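RV1873 (Mycobacterium tuberculosis, PDB 2JEK) is of unknown function, but is a conserved, all-helical protein of the DUF1810 family whose helices wind as a right-handed superhelix. Local coordinates at residues P19-V24 / H79-L84; E26-G31 / G35-F40; M109-R114 / A140-T145; A124-A127 / G133-R136. All coordinates share one frame; numbering follows the deposited sequence.

Contact 1. Residues P19-V24 / H79-L84; sequences PVYRSV and HECTGL
The ring of Y21 and the carboxylate of E80 reach each other because both side chains leave with CG anti to the backbone N (chi1 -166° for Y21, 164° for E80), and the glutamate then runs out extended beyond CG. The contact is a helix-helix packing in the right-handed superhelix: the first turn of helix 21-29 lies against the middle of helix 74-87, and the backbones come closest at V24 and C81, whose CA atoms are 8.2 Å apart. One hydrogen bond crosses it. The phenol OH of Y21 donates to E80 OE1 at 2.7 Å, and that oxygen lies at the ring edge, in its plane. Seen from the acid, the hydroxyl arrives from above the carboxylate plane, and ring and carboxylate planes are 57° apart. The remaining contacts centre on C81 SG, which projects toward helix 21-29 and lies 4.9 Å from the centroid of the Y21 ring, an oblique sulfur-aromatic contact. C81 SG is 3.4 Å from Y21 OH, so the hydroxyl sits beside both the acid and the thiol. The same sulfur meets CG1 of V24 at 4.1 Å, so it touches both tyrosine and valine. R77 adds a cation-pi partner for the Y21 ring, while V41 of helix 38-41 packs on both V24 and C81. V20 occupies the N-cap position of helix 21-29, and its carbonyl O accepts from two donors, V24 N in the usual helical bond and S23 OG, the latter at 2.6 Å.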
loop_
_atom_site.group_PDB
_atom_site.type_symbol
_atom_site.label_atom_id
_atom_site.label_comp_id
_atom_site.label_asym_id
_atom_site.label_seq_id
_atom_site.Cartn_x
_atom_site.Cartn_y
_atom_site.Cartn_z
ATOM N N PRO A 19 5.197 10.550 12.545
ATOM C CA PRO A 19 4.268 10.930 13.634
ATOM C C PRO A 19 3.136 9.951 13.890
ATOM O O PRO A 19 2.480 10.037 14.945
ATOM C CB PRO A 19 3.665 12.261 13.150
ATOM C CG PRO A 19 4.571 12.733 12.063
ATOM C CD PRO A 19 5.105 11.494 11.415
ATOM N N VAL A 20 2.884 9.052 12.943
ATOM C CA VAL A 20 1.698 8.192 13.035
ATOM C C VAL A 20 1.959 6.681 13.016
ATOM O O VAL A 20 1.031 5.903 13.217
ATOM C CB VAL A 20 0.665 8.513 11.932
ATOM C CG1 VAL A 20 0.194 9.976 12.031
ATOM C CG2 VAL A 20 1.237 8.203 10.554
ATOM N N TYR A 21 3.199 6.258 12.772
ATOM C CA TYR A 21 3.411 4.844 12.469
ATOM C C TYR A 21 2.995 3.897 13.593
ATOM O O TYR A 21 2.438 2.822 13.332
ATOM C CB TYR A 21 4.840 4.540 11.976
ATOM C CG TYR A 21 4.905 3.158 11.364
ATOM C CD1 TYR A 21 4.215 2.870 10.180
ATOM C CD2 TYR A 21 5.589 2.121 12.002
ATOM C CE1 TYR A 21 4.242 1.603 9.631
ATOM C CE2 TYR A 21 5.622 0.836 11.452
ATOM C CZ TYR A 21 4.935 0.591 10.275
ATOM O OH TYR A 21 4.943 -0.663 9.715
ATOM N N ARG A 22 3.254 4.284 14.840
ATOM C CA ARG A 22 2.828 3.406 15.929
ATOM C C ARG A 22 1.307 3.254 15.921
ATOM O O ARG A 22 0.800 2.156 16.123
ATOM C CB ARG A 22 3.313 3.886 17.299
ATOM C CG ARG A 22 2.903 2.958 18.460
ATOM C CD ARG A 22 3.608 1.615 18.362
ATOM N NE ARG A 22 3.196 0.674 19.404
ATOM C CZ ARG A 22 3.850 -0.447 19.689
ATOM N NH1 ARG A 22 4.952 -0.764 19.013
ATOM N NH2 ARG A 22 3.406 -1.251 20.649
ATOM N N SER A 23 0.580 4.338 15.644
ATOM C CA SER A 23 -0.881 4.240 15.615
ATOM C C SER A 23 -1.340 3.369 14.441
ATOM O O SER A 23 -2.319 2.638 14.542
ATOM C CB SER A 23 -1.522 5.632 15.573
ATOM O OG SER A 23 -1.277 6.313 14.359
ATOM N N VAL A 24 -0.622 3.449 13.324
ATOM C CA VAL A 24 -0.908 2.597 12.174
ATOM C C VAL A 24 -0.829 1.128 12.562
ATOM O O VAL A 24 -1.765 0.354 12.316
ATOM C CB VAL A 24 0.089 2.870 11.037
ATOM C CG1 VAL A 24 -0.095 1.852 9.891
ATOM C CG2 VAL A 24 -0.079 4.282 10.530
ATOM N N HIS A 79 5.747 -4.648 4.370
ATOM C CA HIS A 79 5.481 -6.059 4.612
ATOM C C HIS A 79 4.824 -6.255 5.980
ATOM O O HIS A 79 3.917 -7.087 6.135
ATOM C CB HIS A 79 6.761 -6.882 4.522
ATOM C CG HIS A 79 7.295 -7.018 3.131
ATOM N ND1 HIS A 79 6.723 -7.853 2.197
ATOM C CD2 HIS A 79 8.372 -6.464 2.530
ATOM C CE1 HIS A 79 7.418 -7.798 1.075
ATOM N NE2 HIS A 79 8.424 -6.961 1.250
ATOM N N GLU A 80 5.276 -5.493 6.980
ATOM C CA GLU A 80 4.639 -5.558 8.296
ATOM C C GLU A 80 3.155 -5.226 8.206
ATOM O O GLU A 80 2.309 -5.953 8.734
ATOM C CB GLU A 80 5.328 -4.613 9.289
ATOM C CG GLU A 80 4.501 -4.326 10.547
ATOM C CD GLU A 80 5.278 -3.568 11.604
ATOM O OE1 GLU A 80 6.000 -2.609 11.245
ATOM O OE2 GLU A 80 5.144 -3.920 12.796
ATOM N N CYS A 81 2.836 -4.141 7.506
ATOM C CA CYS A 81 1.458 -3.666 7.442
ATOM C C CYS A 81 0.604 -4.620 6.639
ATOM O O CYS A 81 -0.530 -4.882 7.000
ATOM C CB CYS A 81 1.424 -2.260 6.850
ATOM S SG CYS A 81 2.075 -0.995 7.967
ATOM N N THR A 82 1.148 -5.138 5.545
ATOM C CA THR A 82 0.443 -6.138 4.739
ATOM C C THR A 82 0.167 -7.396 5.567
ATOM O O THR A 82 -0.953 -7.917 5.551
ATOM C CB THR A 82 1.276 -6.477 3.491
ATOM O OG1 THR A 82 1.463 -5.278 2.729
ATOM C CG2 THR A 82 0.599 -7.536 2.612
ATOM N N GLY A 83 1.186 -7.859 6.294
ATOM C CA GLY A 83 1.058 -9.050 7.135
ATOM C C GLY A 83 0.018 -8.913 8.231
ATOM O O GLY A 83 -0.752 -9.860 8.507
ATOM N N LEU A 84 -0.038 -7.728 8.848
ATOM C CA LEU A 84 -1.060 -7.447 9.867
ATOM C C LEU A 84 -2.473 -7.560 9.306
ATOM O O LEU A 84 -3.364 -8.125 9.948
ATOM C CB LEU A 84 -0.841 -6.068 10.506
ATOM C CG LEU A 84 0.401 -5.952 11.388
ATOM C CD1 LEU A 84 0.643 -4.498 11.774
ATOM C CD2 LEU A 84 0.254 -6.846 12.623
#

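Contact 2. Residues E26-G31 / G35-F40; sequences EELRAG and GHWMWF
Polar contacts dominate, and all meet on the carboxylate of E27. OE1 accepts G35 N at 2.9 Å, on the syn side but tilted out of the carboxylate plane, and W37 NE1 at 3.0 Å, from above that plane. The two donors approach from opposite faces. The backbone bond is the straighter one, with an N-H...O angle of 158° against 137° for the indole. R34 N is a further donor to OE1, so this single oxygen gathers the end of the loop and the tryptophan behind it. OE2 accepts a hydrogen bond from a water, 2.7 Å from its O, that also accepts weakly from W37 NE1, and it bonds a glycerol, probably from the crystallisation liquor.

The ring contacts follow from the indole's first torsion, which puts CG in the crowded position between backbone N and carbonyl carbon (chi1 45°). This turns the NE1 edge to the helix, with E27 OE1 near the ring plane. K33 gives W37 a cation-pi partner.

The apolar part is small: L28 CD2 touches the far corner of the indole, CH2, at 3.9 Å, while C81 and L84 of helix 74-87 pack on the same leucine. Helix 21-29 finishes in a Schellman motif, in which G31 has positive phi. This is a tight connection between helix 21-29 and the short, weakly bonded helix 38-41, its loop held to the last turn by a glutamate carboxylate.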
loop_
_atom_site.group_PDB
_atom_site.type_symbol
_atom_site.label_atom_id
_atom_site.label_comp_id
_atom_site.label_asym_id
_atom_site.label_seq_id
_atom_site.Cartn_x
_atom_site.Cartn_y
_atom_site.Cartn_z
ATOM N N GLU A 26 -0.904 -0.182 15.556
ATOM C CA GLU A 26 -1.922 -0.542 16.539
ATOM C C GLU A 26 -3.287 -0.739 15.884
ATOM O O GLU A 26 -4.004 -1.682 16.211
ATOM C CB GLU A 26 -1.995 0.484 17.678
ATOM C CG GLU A 26 -0.672 0.690 18.449
ATOM C CD GLU A 26 -0.345 -0.427 19.437
ATOM O OE1 GLU A 26 -1.082 -1.432 19.485
ATOM O OE2 GLU A 26 0.660 -0.289 20.171
ATOM N N GLU A 27 -3.634 0.129 14.936
ATOM C CA GLU A 27 -4.906 0.035 14.224
ATOM C C GLU A 27 -4.988 -1.236 13.390
ATOM O O GLU A 27 -6.025 -1.911 13.369
ATOM C CB GLU A 27 -5.112 1.279 13.350
ATOM C CG GLU A 27 -5.498 2.468 14.200
ATOM C CD GLU A 27 -5.406 3.788 13.502
ATOM O OE1 GLU A 27 -5.523 3.835 12.256
ATOM O OE2 GLU A 27 -5.251 4.795 14.228
ATOM N N LEU A 28 -3.897 -1.567 12.705
ATOM C CA LEU A 28 -3.881 -2.778 11.896
ATOM C C LEU A 28 -3.830 -4.042 12.758
ATOM O O LEU A 28 -4.486 -5.029 12.420
ATOM C CB LEU A 28 -2.743 -2.737 10.878
ATOM C CG LEU A 28 -2.822 -1.606 9.845
ATOM C CD1 LEU A 28 -1.611 -1.708 8.916
ATOM C CD2 LEU A 28 -4.140 -1.610 9.048
ATOM N N ARG A 29 -3.071 -4.006 13.862
ATOM C CA ARG A 29 -3.087 -5.105 14.851
ATOM C C ARG A 29 -4.503 -5.374 15.361
ATOM O O ARG A 29 -4.874 -6.531 15.580
ATOM C CB ARG A 29 -2.160 -4.815 16.040
ATOM C CG ARG A 29 -0.675 -4.995 15.758
ATOM C CD ARG A 29 0.199 -4.720 16.984
ATOM N NE ARG A 29 1.627 -4.851 16.676
ATOM C CZ ARG A 29 2.618 -4.555 17.516
ATOM N NH1 ARG A 29 2.353 -4.100 18.741
ATOM N NH2 ARG A 29 3.886 -4.708 17.133
ATOM N N ALA A 30 -5.279 -4.308 15.554
ATOM C CA ALA A 30 -6.652 -4.409 16.069
ATOM C C ALA A 30 -7.689 -4.696 14.978
ATOM O O ALA A 30 -8.865 -4.939 15.270
ATOM C CB ALA A 30 -7.028 -3.140 16.845
ATOM N N GLY A 31 -7.271 -4.642 13.717
ATOM C CA GLY A 31 -8.161 -4.941 12.600
ATOM C C GLY A 31 -9.087 -3.835 12.104
ATOM O O GLY A 31 -10.102 -4.108 11.454
ATOM N N GLY A 35 -7.023 6.207 11.421
ATOM C CA GLY A 35 -6.289 7.443 11.167
ATOM C C GLY A 35 -6.205 7.849 9.704
ATOM O O GLY A 35 -6.633 7.106 8.811
ATOM N N HIS A 36 -5.632 9.032 9.474
ATOM C CA HIS A 36 -5.529 9.633 8.152
ATOM C C HIS A 36 -4.141 9.403 7.594
ATOM O O HIS A 36 -3.272 10.285 7.670
ATOM C CB HIS A 36 -5.790 11.140 8.237
ATOM C CG HIS A 36 -7.099 11.492 8.865
ATOM N ND1 HIS A 36 -8.299 10.962 8.440
ATOM C CD2 HIS A 36 -7.398 12.330 9.886
ATOM C CE1 HIS A 36 -9.280 11.457 9.174
ATOM N NE2 HIS A 36 -8.760 12.292 10.055
ATOM N N TRP A 37 -3.924 8.218 7.030
ATOM C CA TRP A 37 -2.572 7.842 6.637
ATOM C C TRP A 37 -2.456 6.923 5.424
ATOM O O TRP A 37 -1.359 6.472 5.117
ATOM C CB TRP A 37 -1.818 7.226 7.824
ATOM C CG TRP A 37 -2.568 6.201 8.665
ATOM C CD1 TRP A 37 -3.008 6.370 9.952
ATOM C CD2 TRP A 37 -2.901 4.848 8.306
ATOM N NE1 TRP A 37 -3.596 5.217 10.410
ATOM C CE2 TRP A 37 -3.555 4.270 9.420
ATOM C CE3 TRP A 37 -2.719 4.071 7.150
ATOM C CZ2 TRP A 37 -4.014 2.945 9.416
ATOM C CZ3 TRP A 37 -3.175 2.752 7.148
ATOM C CH2 TRP A 37 -3.819 2.206 8.277
ATOM N N MET A 38 -3.553 6.650 4.728
ATOM C CA MET A 38 -3.487 5.646 3.670
ATOM C C MET A 38 -2.408 5.918 2.617
ATOM O O MET A 38 -1.687 5.013 2.205
ATOM C CB MET A 38 -4.845 5.453 2.986
ATOM C CG MET A 38 -4.964 4.128 2.262
ATOM S SD MET A 38 -4.964 2.744 3.412
ATOM C CE MET A 38 -5.167 1.373 2.267
ATOM N N TRP A 39 -2.314 7.167 2.168
ATOM C CA TRP A 39 -1.504 7.526 1.008
ATOM C C TRP A 39 -0.042 7.163 1.172
ATOM O O TRP A 39 0.633 6.845 0.190
ATOM C CB TRP A 39 -1.611 9.019 0.662
ATOM C CG TRP A 39 -2.960 9.623 0.901
ATOM C CD1 TRP A 39 -3.975 9.789 -0.013
ATOM C CD2 TRP A 39 -3.442 10.156 2.139
ATOM N NE1 TRP A 39 -5.054 10.382 0.595
ATOM C CE2 TRP A 39 -4.756 10.617 1.910
ATOM C CE3 TRP A 39 -2.892 10.287 3.420
ATOM C CZ2 TRP A 39 -5.529 11.201 2.921
ATOM C CZ3 TRP A 39 -3.662 10.865 4.428
ATOM C CH2 TRP A 39 -4.967 11.315 4.168
ATOM N N PHE A 40 0.447 7.214 2.408
ATOM C CA PHE A 40 1.878 7.050 2.651
ATOM C C PHE A 40 2.220 5.801 3.478
ATOM O O PHE A 40 3.370 5.603 3.851
ATOM C CB PHE A 40 2.495 8.338 3.227
ATOM C CG PHE A 40 1.786 8.885 4.431
ATOM C CD1 PHE A 40 1.962 8.309 5.689
ATOM C CD2 PHE A 40 0.938 9.987 4.310
ATOM C CE1 PHE A 40 1.317 8.819 6.805
ATOM C CE2 PHE A 40 0.296 10.517 5.430
ATOM C CZ PHE A 40 0.484 9.919 6.677
HETATM O O HOH W 1 -3.747 6.709 13.136
#

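Contact 3. Residues M109-R114 / A140-T145; sequences MTLFAR and ALLAVT
The last helix of the chain, 136-143, lies against helix 101-115, and at this end of the interface L142 reaches across to L111 and R114, three residues apart on the facing helix. The backbones are nearest at L111 and L142, with CA atoms 8.1 Å apart. Contact is wholly by aliphatic carbon. L142 points toward helix 101-115 with CG anti to its carbonyl carbon, and chi2 puts CD1 at the extended tip and CD2 to one side. CD1 goes deepest: it lies 3.8 Å from CB of R114 and 4.0 Å from CD1 of L111, so it rests between the two. CD2 meets only L111, whose CD1 is 4.1 Å away. The two leucines cross at about a right angle, methyl groups against methyl groups, and the arginine offers the first carbons of its stem, CB and CG. The chain bends about its CB-CG bond (chi2 -78°), and the guanidinium leaves the leucine behind for a salt bridge from NH2 to E134 in the loop before helix 136-143. R114 thus touches helix 136-143 by carbon and the loop before it by charge. L62 of helix 62-70 also packs on L142, and A65 of that helix touches L111, which brings a third helix to the contact. T138, one turn earlier in helix 136-143, also touches L111. This is apolar interhelical packing in an all-helical fold, between its C-terminal helix and helix 101-115.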
loop_
_atom_site.group_PDB
_atom_site.type_symbol
_atom_site.label_atom_id
_atom_site.label_comp_id
_atom_site.label_asym_id
_atom_site.label_seq_id
_atom_site.Cartn_x
_atom_site.Cartn_y
_atom_site.Cartn_z
ATOM N N MET A 109 -1.463 -3.056 -3.308
ATOM C CA MET A 109 -1.027 -4.452 -3.416
ATOM C C MET A 109 -0.746 -4.842 -4.870
ATOM O O MET A 109 0.203 -5.576 -5.147
ATOM C CB MET A 109 -2.066 -5.396 -2.798
ATOM C CG MET A 109 -2.304 -5.200 -1.290
ATOM S SD MET A 109 -0.820 -5.478 -0.288
ATOM C CE MET A 109 -0.128 -3.824 -0.136
ATOM N N THR A 110 -1.560 -4.340 -5.790
ATOM C CA THR A 110 -1.393 -4.638 -7.219
ATOM C C THR A 110 -0.041 -4.102 -7.687
ATOM O O THR A 110 0.721 -4.811 -8.350
ATOM C CB THR A 110 -2.536 -4.028 -8.045
ATOM O OG1 THR A 110 -3.770 -4.627 -7.632
ATOM C CG2 THR A 110 -2.336 -4.276 -9.537
ATOM N N LEU A 111 0.260 -2.860 -7.323
ATOM C CA LEU A 111 1.536 -2.241 -7.678
ATOM C C LEU A 111 2.725 -3.024 -7.125
ATOM O O LEU A 111 3.641 -3.392 -7.874
ATOM C CB LEU A 111 1.571 -0.805 -7.150
ATOM C CG LEU A 111 2.923 -0.080 -7.228
ATOM C CD1 LEU A 111 3.412 0.036 -8.664
ATOM C CD2 LEU A 111 2.833 1.292 -6.571
ATOM N N PHE A 112 2.725 -3.283 -5.822
ATOM C CA PHE A 112 3.893 -3.905 -5.209
ATOM C C PHE A 112 4.028 -5.375 -5.600
ATOM O O PHE A 112 5.142 -5.881 -5.732
ATOM C CB PHE A 112 3.932 -3.629 -3.706
ATOM C CG PHE A 112 4.302 -2.213 -3.401
ATOM C CD1 PHE A 112 5.639 -1.815 -3.486
ATOM C CD2 PHE A 112 3.335 -1.256 -3.086
ATOM C CE1 PHE A 112 6.012 -0.495 -3.243
ATOM C CE2 PHE A 112 3.703 0.068 -2.852
ATOM C CZ PHE A 112 5.039 0.454 -2.922
ATOM N N ALA A 113 2.912 -6.037 -5.878
ATOM C CA ALA A 113 2.974 -7.390 -6.426
ATOM C C ALA A 113 3.646 -7.442 -7.798
ATOM O O ALA A 113 4.277 -8.450 -8.136
ATOM C CB ALA A 113 1.587 -8.012 -6.481
ATOM N N ARG A 114 3.512 -6.375 -8.583
ATOM C CA ARG A 114 4.130 -6.308 -9.906
ATOM C C ARG A 114 5.574 -5.836 -9.822
ATOM O O ARG A 114 6.360 -6.034 -10.755
ATOM C CB ARG A 114 3.328 -5.398 -10.839
ATOM C CG ARG A 114 1.911 -5.872 -11.168
ATOM C CD ARG A 114 1.852 -6.979 -12.208
ATOM N NE ARG A 114 0.466 -7.361 -12.497
ATOM C CZ ARG A 114 0.064 -7.961 -13.617
ATOM N NH1 ARG A 114 0.933 -8.249 -14.581
ATOM N NH2 ARG A 114 -1.216 -8.269 -13.776
ATOM N N ALA A 140 -3.089 -1.421 -15.997
ATOM C CA ALA A 140 -3.026 -0.675 -17.255
ATOM C C ALA A 140 -1.857 0.309 -17.268
ATOM O O ALA A 140 -1.100 0.359 -18.243
ATOM C CB ALA A 140 -4.343 0.039 -17.530
ATOM N N LEU A 141 -1.703 1.080 -16.191
ATOM C CA LEU A 141 -0.617 2.061 -16.093
ATOM C C LEU A 141 0.764 1.415 -16.087
ATOM O O LEU A 141 1.747 2.056 -16.467
ATOM C CB LEU A 141 -0.766 2.930 -14.834
ATOM C CG LEU A 141 -1.814 4.047 -14.788
ATOM C CD1 LEU A 141 -1.982 4.545 -13.360
ATOM C CD2 LEU A 141 -1.420 5.209 -15.709
ATOM N N LEU A 142 0.842 0.162 -15.639
ATOM C CA LEU A 142 2.120 -0.553 -15.564
ATOM C C LEU A 142 2.494 -1.348 -16.820
ATOM O O LEU A 142 3.612 -1.857 -16.917
ATOM C CB LEU A 142 2.153 -1.493 -14.354
ATOM C CG LEU A 142 2.198 -0.843 -12.972
ATOM C CD1 LEU A 142 2.100 -1.917 -11.922
ATOM C CD2 LEU A 142 3.462 -0.004 -12.768
ATOM N N ALA A 143 1.565 -1.455 -17.764
ATOM C CA ALA A 143 1.758 -2.304 -18.945
ATOM C C ALA A 143 2.967 -1.856 -19.752
ATOM O O ALA A 143 3.787 -2.672 -20.181
ATOM C CB ALA A 143 0.503 -2.293 -19.810
ATOM N N VAL A 144 3.076 -0.543 -19.924
ATOM C CA VAL A 144 4.121 0.056 -20.736
ATOM C C VAL A 144 5.058 0.869 -19.845
ATOM O O VAL A 144 4.606 1.714 -19.062
ATOM C CB VAL A 144 3.522 0.940 -21.863
ATOM C CG1 VAL A 144 4.618 1.484 -22.755
ATOM C CG2 VAL A 144 2.516 0.156 -22.698
ATOM N N THR A 145 6.353 0.578 -19.953
ATOM C CA THR A 145 7.408 1.218 -19.162
ATOM C C THR A 145 7.495 2.714 -19.431
ATOM O O THR A 145 8.330 3.415 -18.846
ATOM C CB THR A 145 8.789 0.638 -19.513
ATOM O OG1 THR A 145 9.086 0.930 -20.889
ATOM C CG2 THR A 145 8.837 -0.875 -19.270
ATOM O OXT THR A 145 6.753 3.256 -20.255
#

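Contact 4. Residues A124-A127 / G133-R136; sequences ALLA and GEDR
At L126 and G133 the backbones come within 6.2 Å, CA to CA, as the chain leaves helix 120-129, turns, and leads away in extended conformation toward helix 136-143. L126 carries the contact from the helix side. Its side chain points at the loop, with CG anti to the carbonyl carbon (chi1 -67°), and lies alongside the carbonyl of G133. CD2 is nearest to G133 O at 3.5 Å, followed by CB at 3.7 Å and CG at 3.8 Å, so the oxygen rests against the flank of the leucine and not on a single methyl. Beyond it, L126 CD1 approaches the aliphatic stem of E134, 4.3 Å from CG, a loose contact. The carboxylate of E134 belongs to R114 of helix 101-115 and takes no part here. A backbone hydrogen bond between L126 and G132 anchors the turn just before the contact, and M109 of helix 101-115 also packs on L126. Further along, D135 stands at the N-cap of helix 136-143: its side chain caps a backbone N there, its OD2 bonds T138 OG1, and T110 OG1 of helix 101-115 bonds its backbone N. The loop is therefore held by polar groups at both ends, and also by the E134 salt bridge to R114. Van der Waals contact of aliphatic carbon with a peptide oxygen has little directionality, which suggests that L126 contributes packing, and that the directional hold probably comes from the bonds of G132 and D135 and the E134 salt bridge.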
loop_
_atom_site.group_PDB
_atom_site.type_symbol
_atom_site.label_atom_id
_atom_site.label_comp_id
_atom_site.label_asym_id
_atom_site.label_seq_id
_atom_site.Cartn_x
_atom_site.Cartn_y
_atom_site.Cartn_z
ATOM N N ALA A 124 -1.105 -12.703 -1.471
ATOM C CA ALA A 124 -1.951 -13.349 -0.465
ATOM C C ALA A 124 -3.087 -12.429 -0.024
ATOM O O ALA A 124 -4.223 -12.882 0.175
ATOM C CB ALA A 124 -1.136 -13.796 0.739
ATOM N N LEU A 125 -2.791 -11.137 0.125
ATOM C CA LEU A 125 -3.824 -10.183 0.547
ATOM C C LEU A 125 -4.891 -10.086 -0.552
ATOM O O LEU A 125 -6.097 -10.142 -0.270
ATOM C CB LEU A 125 -3.217 -8.816 0.895
ATOM C CG LEU A 125 -4.090 -7.897 1.764
ATOM C CD1 LEU A 125 -3.205 -6.918 2.513
ATOM C CD2 LEU A 125 -5.128 -7.138 0.929
ATOM N N LEU A 126 -4.456 -9.963 -1.803
ATOM C CA LEU A 126 -5.402 -9.924 -2.926
ATOM C C LEU A 126 -6.246 -11.194 -3.009
ATOM O O LEU A 126 -7.457 -11.142 -3.280
ATOM C CB LEU A 126 -4.672 -9.666 -4.249
ATOM C CG LEU A 126 -4.039 -8.271 -4.383
ATOM C CD1 LEU A 126 -3.139 -8.162 -5.607
ATOM C CD2 LEU A 126 -5.093 -7.153 -4.411
ATOM N N ALA A 127 -5.612 -12.340 -2.749
ATOM C CA ALA A 127 -6.313 -13.627 -2.797
ATOM C C ALA A 127 -7.357 -13.718 -1.687
ATOM O O ALA A 127 -8.479 -14.182 -1.910
ATOM C CB ALA A 127 -5.313 -14.777 -2.692
ATOM N N GLY A 133 -8.303 -10.795 -7.396
ATOM C CA GLY A 133 -8.395 -9.741 -8.392
ATOM C C GLY A 133 -7.349 -8.671 -8.165
ATOM O O GLY A 133 -6.705 -8.628 -7.109
ATOM N N GLU A 134 -7.197 -7.805 -9.162
ATOM C CA GLU A 134 -6.189 -6.752 -9.161
ATOM C C GLU A 134 -6.825 -5.429 -9.537
ATOM O O GLU A 134 -7.903 -5.393 -10.130
ATOM C CB GLU A 134 -5.107 -7.064 -10.187
ATOM C CG GLU A 134 -4.085 -8.102 -9.758
ATOM C CD GLU A 134 -2.985 -8.270 -10.785
ATOM O OE1 GLU A 134 -3.252 -8.859 -11.853
ATOM O OE2 GLU A 134 -1.852 -7.807 -10.530
ATOM N N ASP A 135 -6.143 -4.337 -9.215
ATOM C CA ASP A 135 -6.624 -3.028 -9.588
ATOM C C ASP A 135 -6.405 -2.820 -11.075
ATOM O O ASP A 135 -5.275 -2.741 -11.544
ATOM C CB ASP A 135 -5.898 -1.953 -8.791
ATOM C CG ASP A 135 -6.476 -0.593 -9.011
ATOM O OD1 ASP A 135 -7.661 -0.395 -8.662
ATOM O OD2 ASP A 135 -5.763 0.288 -9.526
ATOM N N ARG A 136 -7.519 -2.732 -11.793
ATOM C CA ARG A 136 -7.538 -2.596 -13.240
ATOM C C ARG A 136 -6.687 -1.431 -13.750
ATOM O O ARG A 136 -5.891 -1.586 -14.670
ATOM C CB ARG A 136 -8.990 -2.413 -13.681
ATOM C CG ARG A 136 -9.163 -2.236 -15.174
ATOM C CD ARG A 136 -10.637 -2.146 -15.556
ATOM N NE ARG A 136 -11.440 -3.233 -14.990
ATOM C CZ ARG A 136 -11.347 -4.521 -15.326
ATOM N NH1 ARG A 136 -10.470 -4.937 -16.235
ATOM N NH2 ARG A 136 -12.137 -5.404 -14.735
#

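Overall arrangement
The four contacts form two neighbouring pairs. Contacts 1 and 2 share helix 21-29, with centres 6 Å apart; V24 CG2 packs on W37 CD2 at 3.6 Å, and contact 2 is nested within the chain loop closed by contact 1. Contacts 3 and 4, centres 12 Å apart, are likewise nested, and are joined by the salt bridge R114 NH2 to E134 OE1 at 2.9 Å. T82 of 79-84 bridges the pairs, touching M109 of contact 3 and L125 of contact 4, although contacts 1 and 3 lie about 23 Å apart, centre to centre, on opposite sides of the chain's centre. The glycerol lies by contact 2; with function unassigned, no site can be tied to it.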